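Local coordinates for protein serine protease inhibitor (Schistosoma haematobium, PDB 3STO) that probably inhibits serine-type endopeptidases, as a schistosome member of the serpin family with the serpin fold, at residues 231-236 and 240-245; 54-59 and 131-136. All coordinates share one frame; numbering follows the deposited sequence.

Contact 1: 231-236 and 240-245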
# COMPACT_ATOMS: atom_id res chain seq x y z
N MSE A 231 15.35 -14.17 -15.01
CA MSE A 231 14.61 -13.00 -14.54
C MSE A 231 15.40 -11.74 -14.77
O MSE A 231 16.58 -11.78 -15.11
CB MSE A 231 14.15 -13.16 -13.08
CG MSE A 231 15.24 -13.46 -12.05
SE MSE A 231 14.53 -14.12 -10.26
CE MSE A 231 14.74 -16.09 -10.52
N LYS A 232 14.72 -10.61 -14.61
CA LYS A 232 15.36 -9.31 -14.76
C LYS A 232 16.20 -8.99 -13.53
O LYS A 232 15.78 -9.21 -12.40
CB LYS A 232 14.31 -8.24 -14.99
CG LYS A 232 13.77 -8.23 -16.40
CD LYS A 232 14.67 -7.42 -17.29
CE LYS A 232 14.04 -7.24 -18.63
NZ LYS A 232 12.71 -6.66 -18.36
N TYR A 233 17.40 -8.49 -13.76
CA TYR A 233 18.35 -8.36 -12.68
C TYR A 233 19.28 -7.20 -12.98
O TYR A 233 19.54 -6.88 -14.14
CB TYR A 233 19.17 -9.66 -12.53
CG TYR A 233 20.43 -9.47 -11.73
CD1 TYR A 233 21.63 -9.11 -12.36
CD2 TYR A 233 20.41 -9.58 -10.34
CE1 TYR A 233 22.80 -8.90 -11.63
CE2 TYR A 233 21.58 -9.36 -9.59
CZ TYR A 233 22.77 -9.02 -10.23
OH TYR A 233 23.92 -8.81 -9.48
N GLY A 234 19.79 -6.57 -11.94
CA GLY A 234 20.75 -5.51 -12.13
C GLY A 234 21.53 -5.31 -10.85
O GLY A 234 20.96 -5.45 -9.75
N LYS A 235 22.81 -4.95 -10.98
CA LYS A 235 23.67 -4.60 -9.86
C LYS A 235 24.03 -3.13 -9.86
O LYS A 235 24.52 -2.62 -10.86
CB LYS A 235 24.94 -5.43 -9.91
CG LYS A 235 25.91 -5.15 -8.78
CD LYS A 235 26.65 -6.46 -8.39
CE LYS A 235 28.15 -6.39 -8.70
NZ LYS A 235 28.82 -7.74 -8.71
N PHE A 236 23.81 -2.45 -8.74
CA PHE A 236 24.02 -1.02 -8.69
C PHE A 236 25.06 -0.73 -7.62
O PHE A 236 24.75 -0.39 -6.49
CB PHE A 236 22.69 -0.30 -8.46
CG PHE A 236 21.66 -0.62 -9.53
CD1 PHE A 236 20.86 -1.76 -9.43
CD2 PHE A 236 21.53 0.19 -10.65
CE1 PHE A 236 19.95 -2.07 -10.41
CE2 PHE A 236 20.59 -0.09 -11.63
CZ PHE A 236 19.80 -1.24 -11.50
N GLY A 240 25.06 0.69 -3.81
CA GLY A 240 25.23 -0.41 -2.89
C GLY A 240 24.16 -1.48 -2.83
O GLY A 240 24.00 -2.13 -1.79
N PHE A 241 23.43 -1.69 -3.93
CA PHE A 241 22.45 -2.80 -3.98
C PHE A 241 22.30 -3.51 -5.35
O PHE A 241 22.86 -3.09 -6.36
CB PHE A 241 21.09 -2.30 -3.47
CG PHE A 241 20.54 -1.12 -4.24
CD1 PHE A 241 20.08 -1.27 -5.56
CD2 PHE A 241 20.44 0.12 -3.66
CE1 PHE A 241 19.55 -0.20 -6.27
CE2 PHE A 241 19.93 1.20 -4.36
CZ PHE A 241 19.49 1.05 -5.68
N GLU A 242 21.54 -4.58 -5.36
CA GLU A 242 21.22 -5.28 -6.59
C GLU A 242 19.74 -5.58 -6.55
O GLU A 242 19.15 -5.63 -5.48
CB GLU A 242 22.07 -6.58 -6.77
CG GLU A 242 22.06 -7.58 -5.59
CD GLU A 242 23.11 -8.75 -5.71
OE1 GLU A 242 23.72 -8.96 -6.79
OE2 GLU A 242 23.32 -9.50 -4.72
N ILE A 243 19.14 -5.80 -7.72
CA ILE A 243 17.71 -5.93 -7.82
C ILE A 243 17.32 -7.06 -8.76
O ILE A 243 17.95 -7.23 -9.80
CB ILE A 243 17.11 -4.57 -8.36
CG1 ILE A 243 17.39 -3.43 -7.38
CG2 ILE A 243 15.60 -4.68 -8.66
CD1 ILE A 243 16.81 -2.10 -7.81
N VAL A 244 16.28 -7.82 -8.40
CA VAL A 244 15.63 -8.73 -9.31
C VAL A 244 14.18 -8.37 -9.38
O VAL A 244 13.63 -7.81 -8.44
CB VAL A 244 15.71 -10.28 -8.92
CG1 VAL A 244 17.11 -10.81 -9.13
CG2 VAL A 244 15.20 -10.55 -7.51
N SER A 245 13.56 -8.71 -10.50
CA SER A 245 12.13 -8.52 -10.71
C SER A 245 11.53 -9.87 -11.03
O SER A 245 11.94 -10.52 -11.97
CB SER A 245 11.89 -7.57 -11.86
OG SER A 245 10.59 -7.08 -11.77

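Contact 2: 54-59 and 131-136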
# COMPACT_ATOMS: atom_id res chain seq x y z
N LEU A 54 -13.05 14.25 -0.80
CA LEU A 54 -13.10 15.37 -1.72
C LEU A 54 -13.89 15.06 -3.02
O LEU A 54 -14.58 15.92 -3.56
CB LEU A 54 -11.68 15.80 -2.09
CG LEU A 54 -11.55 16.88 -3.14
CD1 LEU A 54 -12.31 18.14 -2.67
CD2 LEU A 54 -10.11 17.18 -3.38
N GLY A 55 -13.76 13.83 -3.53
CA GLY A 55 -14.40 13.47 -4.78
C GLY A 55 -15.90 13.38 -4.60
O GLY A 55 -16.66 13.60 -5.53
N SER A 56 -16.34 13.06 -3.39
CA SER A 56 -17.75 12.83 -3.13
C SER A 56 -18.52 14.10 -2.77
O SER A 56 -19.73 14.02 -2.49
CB SER A 56 -17.92 11.83 -1.98
OG SER A 56 -17.61 12.43 -0.73
N GLY A 57 -17.83 15.24 -2.72
CA GLY A 57 -18.41 16.45 -2.16
C GLY A 57 -18.43 16.57 -0.63
O GLY A 57 -18.83 17.59 -0.08
N GLY A 58 -17.99 15.53 0.07
CA GLY A 58 -17.98 15.53 1.52
C GLY A 58 -17.16 16.65 2.16
O GLY A 58 -17.62 17.32 3.10
N ALA A 59 -15.94 16.87 1.67
CA ALA A 59 -15.02 17.80 2.30
C ALA A 59 -15.11 19.15 1.62
O ALA A 59 -14.97 19.25 0.41
CB ALA A 59 -13.60 17.27 2.22
N ARG A 131 -28.15 13.07 1.77
CA ARG A 131 -28.53 12.14 0.71
C ARG A 131 -27.56 12.12 -0.49
O ARG A 131 -27.30 11.07 -1.07
CB ARG A 131 -29.95 12.45 0.22
N ARG A 132 -27.05 13.29 -0.87
CA ARG A 132 -26.14 13.34 -2.02
C ARG A 132 -24.83 12.58 -1.74
O ARG A 132 -24.23 11.97 -2.64
CB ARG A 132 -25.83 14.77 -2.42
CG ARG A 132 -27.03 15.72 -2.33
N PHE A 133 -24.38 12.63 -0.49
CA PHE A 133 -23.15 11.96 -0.11
C PHE A 133 -23.38 10.47 -0.09
O PHE A 133 -22.65 9.70 -0.74
CB PHE A 133 -22.70 12.42 1.28
CG PHE A 133 -21.46 11.74 1.78
CD1 PHE A 133 -20.22 12.01 1.19
CD2 PHE A 133 -21.52 10.84 2.83
CE1 PHE A 133 -19.07 11.39 1.64
CE2 PHE A 133 -20.37 10.20 3.30
CZ PHE A 133 -19.13 10.48 2.70
N ASN A 134 -24.40 10.07 0.68
CA ASN A 134 -24.81 8.69 0.80
C ASN A 134 -24.94 8.01 -0.55
O ASN A 134 -24.56 6.85 -0.72
CB ASN A 134 -26.14 8.62 1.52
CG ASN A 134 -26.34 7.33 2.24
OD1 ASN A 134 -26.15 7.25 3.45
ND2 ASN A 134 -26.70 6.30 1.49
N GLU A 135 -25.47 8.74 -1.52
CA GLU A 135 -25.64 8.21 -2.86
C GLU A 135 -24.31 8.15 -3.60
O GLU A 135 -24.02 7.15 -4.24
CB GLU A 135 -26.68 9.03 -3.64
N SER A 136 -23.51 9.21 -3.51
CA SER A 136 -22.15 9.21 -4.09
C SER A 136 -21.27 8.02 -3.62
O SER A 136 -20.58 7.38 -4.44
CB SER A 136 -21.45 10.55 -3.81
OG SER A 136 -20.53 10.89 -4.85

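Contact 1: 231-236 and 240-245
The Tyr233 ring meets the neighbouring strand with its edge: in its plane lie Val244 CG1, 3.7 Å from Tyr233 CD2, and the carboxylate oxygen Glu242 OE1. Tyr233 OH donates to Glu242 OE1 over 2.7 Å, nearly in line with that oxygen's C-O bond, while the ring and carboxylate planes stand 63° apart. Glu242 CG sits between its backbone N and carbonyl carbon (chi1 53°), and the extended chain beyond it carries OE1 up to the hydroxyl; Phe375 packs against both residues on this face of the sheet. The Phe236 ring has the backbone oxygen Phe241 O at its edge. Its contact with the Phe241 ring is oblique, the planes at 47° and Phe236 CD1 3.8 Å from Phe241 CE1, and farther round it reaches Ile243 CD1. Tyr282 adds an edge-to-face partner to Phe236.

The strands are the arms of an antiparallel beta hairpin in the serpin fold, their directions almost exactly opposed. Gly234 and Ile243 form a hydrogen-bonded pair, with Ile243 N 2.7 Å from Gly234 O and Gly234 N 2.9 Å from Ile243 O. Beside the turn, Gly240 and Phe241 both face Phe236 in a G1 beta bulge. There Phe241 N approaches Phe236 O at 3.2 Å from above the carbonyl plane, and Gly240 N adds a weak bond to the same oxygen, whereas Phe236 N reaches Phe241 O at 2.6 Å.

Contact 2: 54-59 and 131-136
Ser56 and Phe133 carry most of this contact, in which the turn that ends helix 43-55 of the serpin fold packs against helix 131-138. The turn is an ST turn: Ser56 OG accepts from Gly58 N over 3.2 Å with an N-H...O angle of 151°. The same hydroxyl also makes weak hydrogen bonds to Ile52 O and Leu53 O of helix 43-55. Ser56 OG lies between its own backbone N and carbonyl carbon (chi1 74°), a position that serves the turn and also brings the oxygen to the edge of the Phe133 ring, close to its plane. Phe133 CE1 is its nearest atom there, and Ser56 CB follows behind, 3.8 Å from the same Phe133 CE1. On the helix side, Phe133 CG is anti to the backbone N (chi1 178°), which extends the ring toward the turn. Gly58 CA approaches the ring obliquely at 4.2 Å from Phe133 CD1. Ile329 and Leu145 also touch Phe133, the latter from strand 143-148.

Three residues on, nearly one helical turn, Ser136 is the third participant. Its approach to Ser56 is by van der Waals contact, and no hydrogen bond crosses between the two segments. Ser136 CB comes within 4.1 Å of the backbone oxygen Ser56 O, while Ser136 OG lies 3.8 Å from Ser56 CA.

Contacts 1 and 2 lie on opposite sides of the chain's centre, their own centres about 45 Å apart and their nearest atoms about 33 Å apart, and they share no secondary-structure element. Both are partly buried. Contact 1 joins strands adjacent in sequence and buries 550 Å² between its segments, with backbone hydrogen bonds and a tyrosine-carboxylate bond across it. Contact 2 brings together a helix end and a helix 72 residues apart in the chain, buries 163 Å², and has no hydrogen bond across it; the Ser56 hydroxyl is engaged by its own turn and, weakly, by the preceding helix. Hairpin pairing thus contrasts with packing of a post-helix turn on a sequence-distant helix.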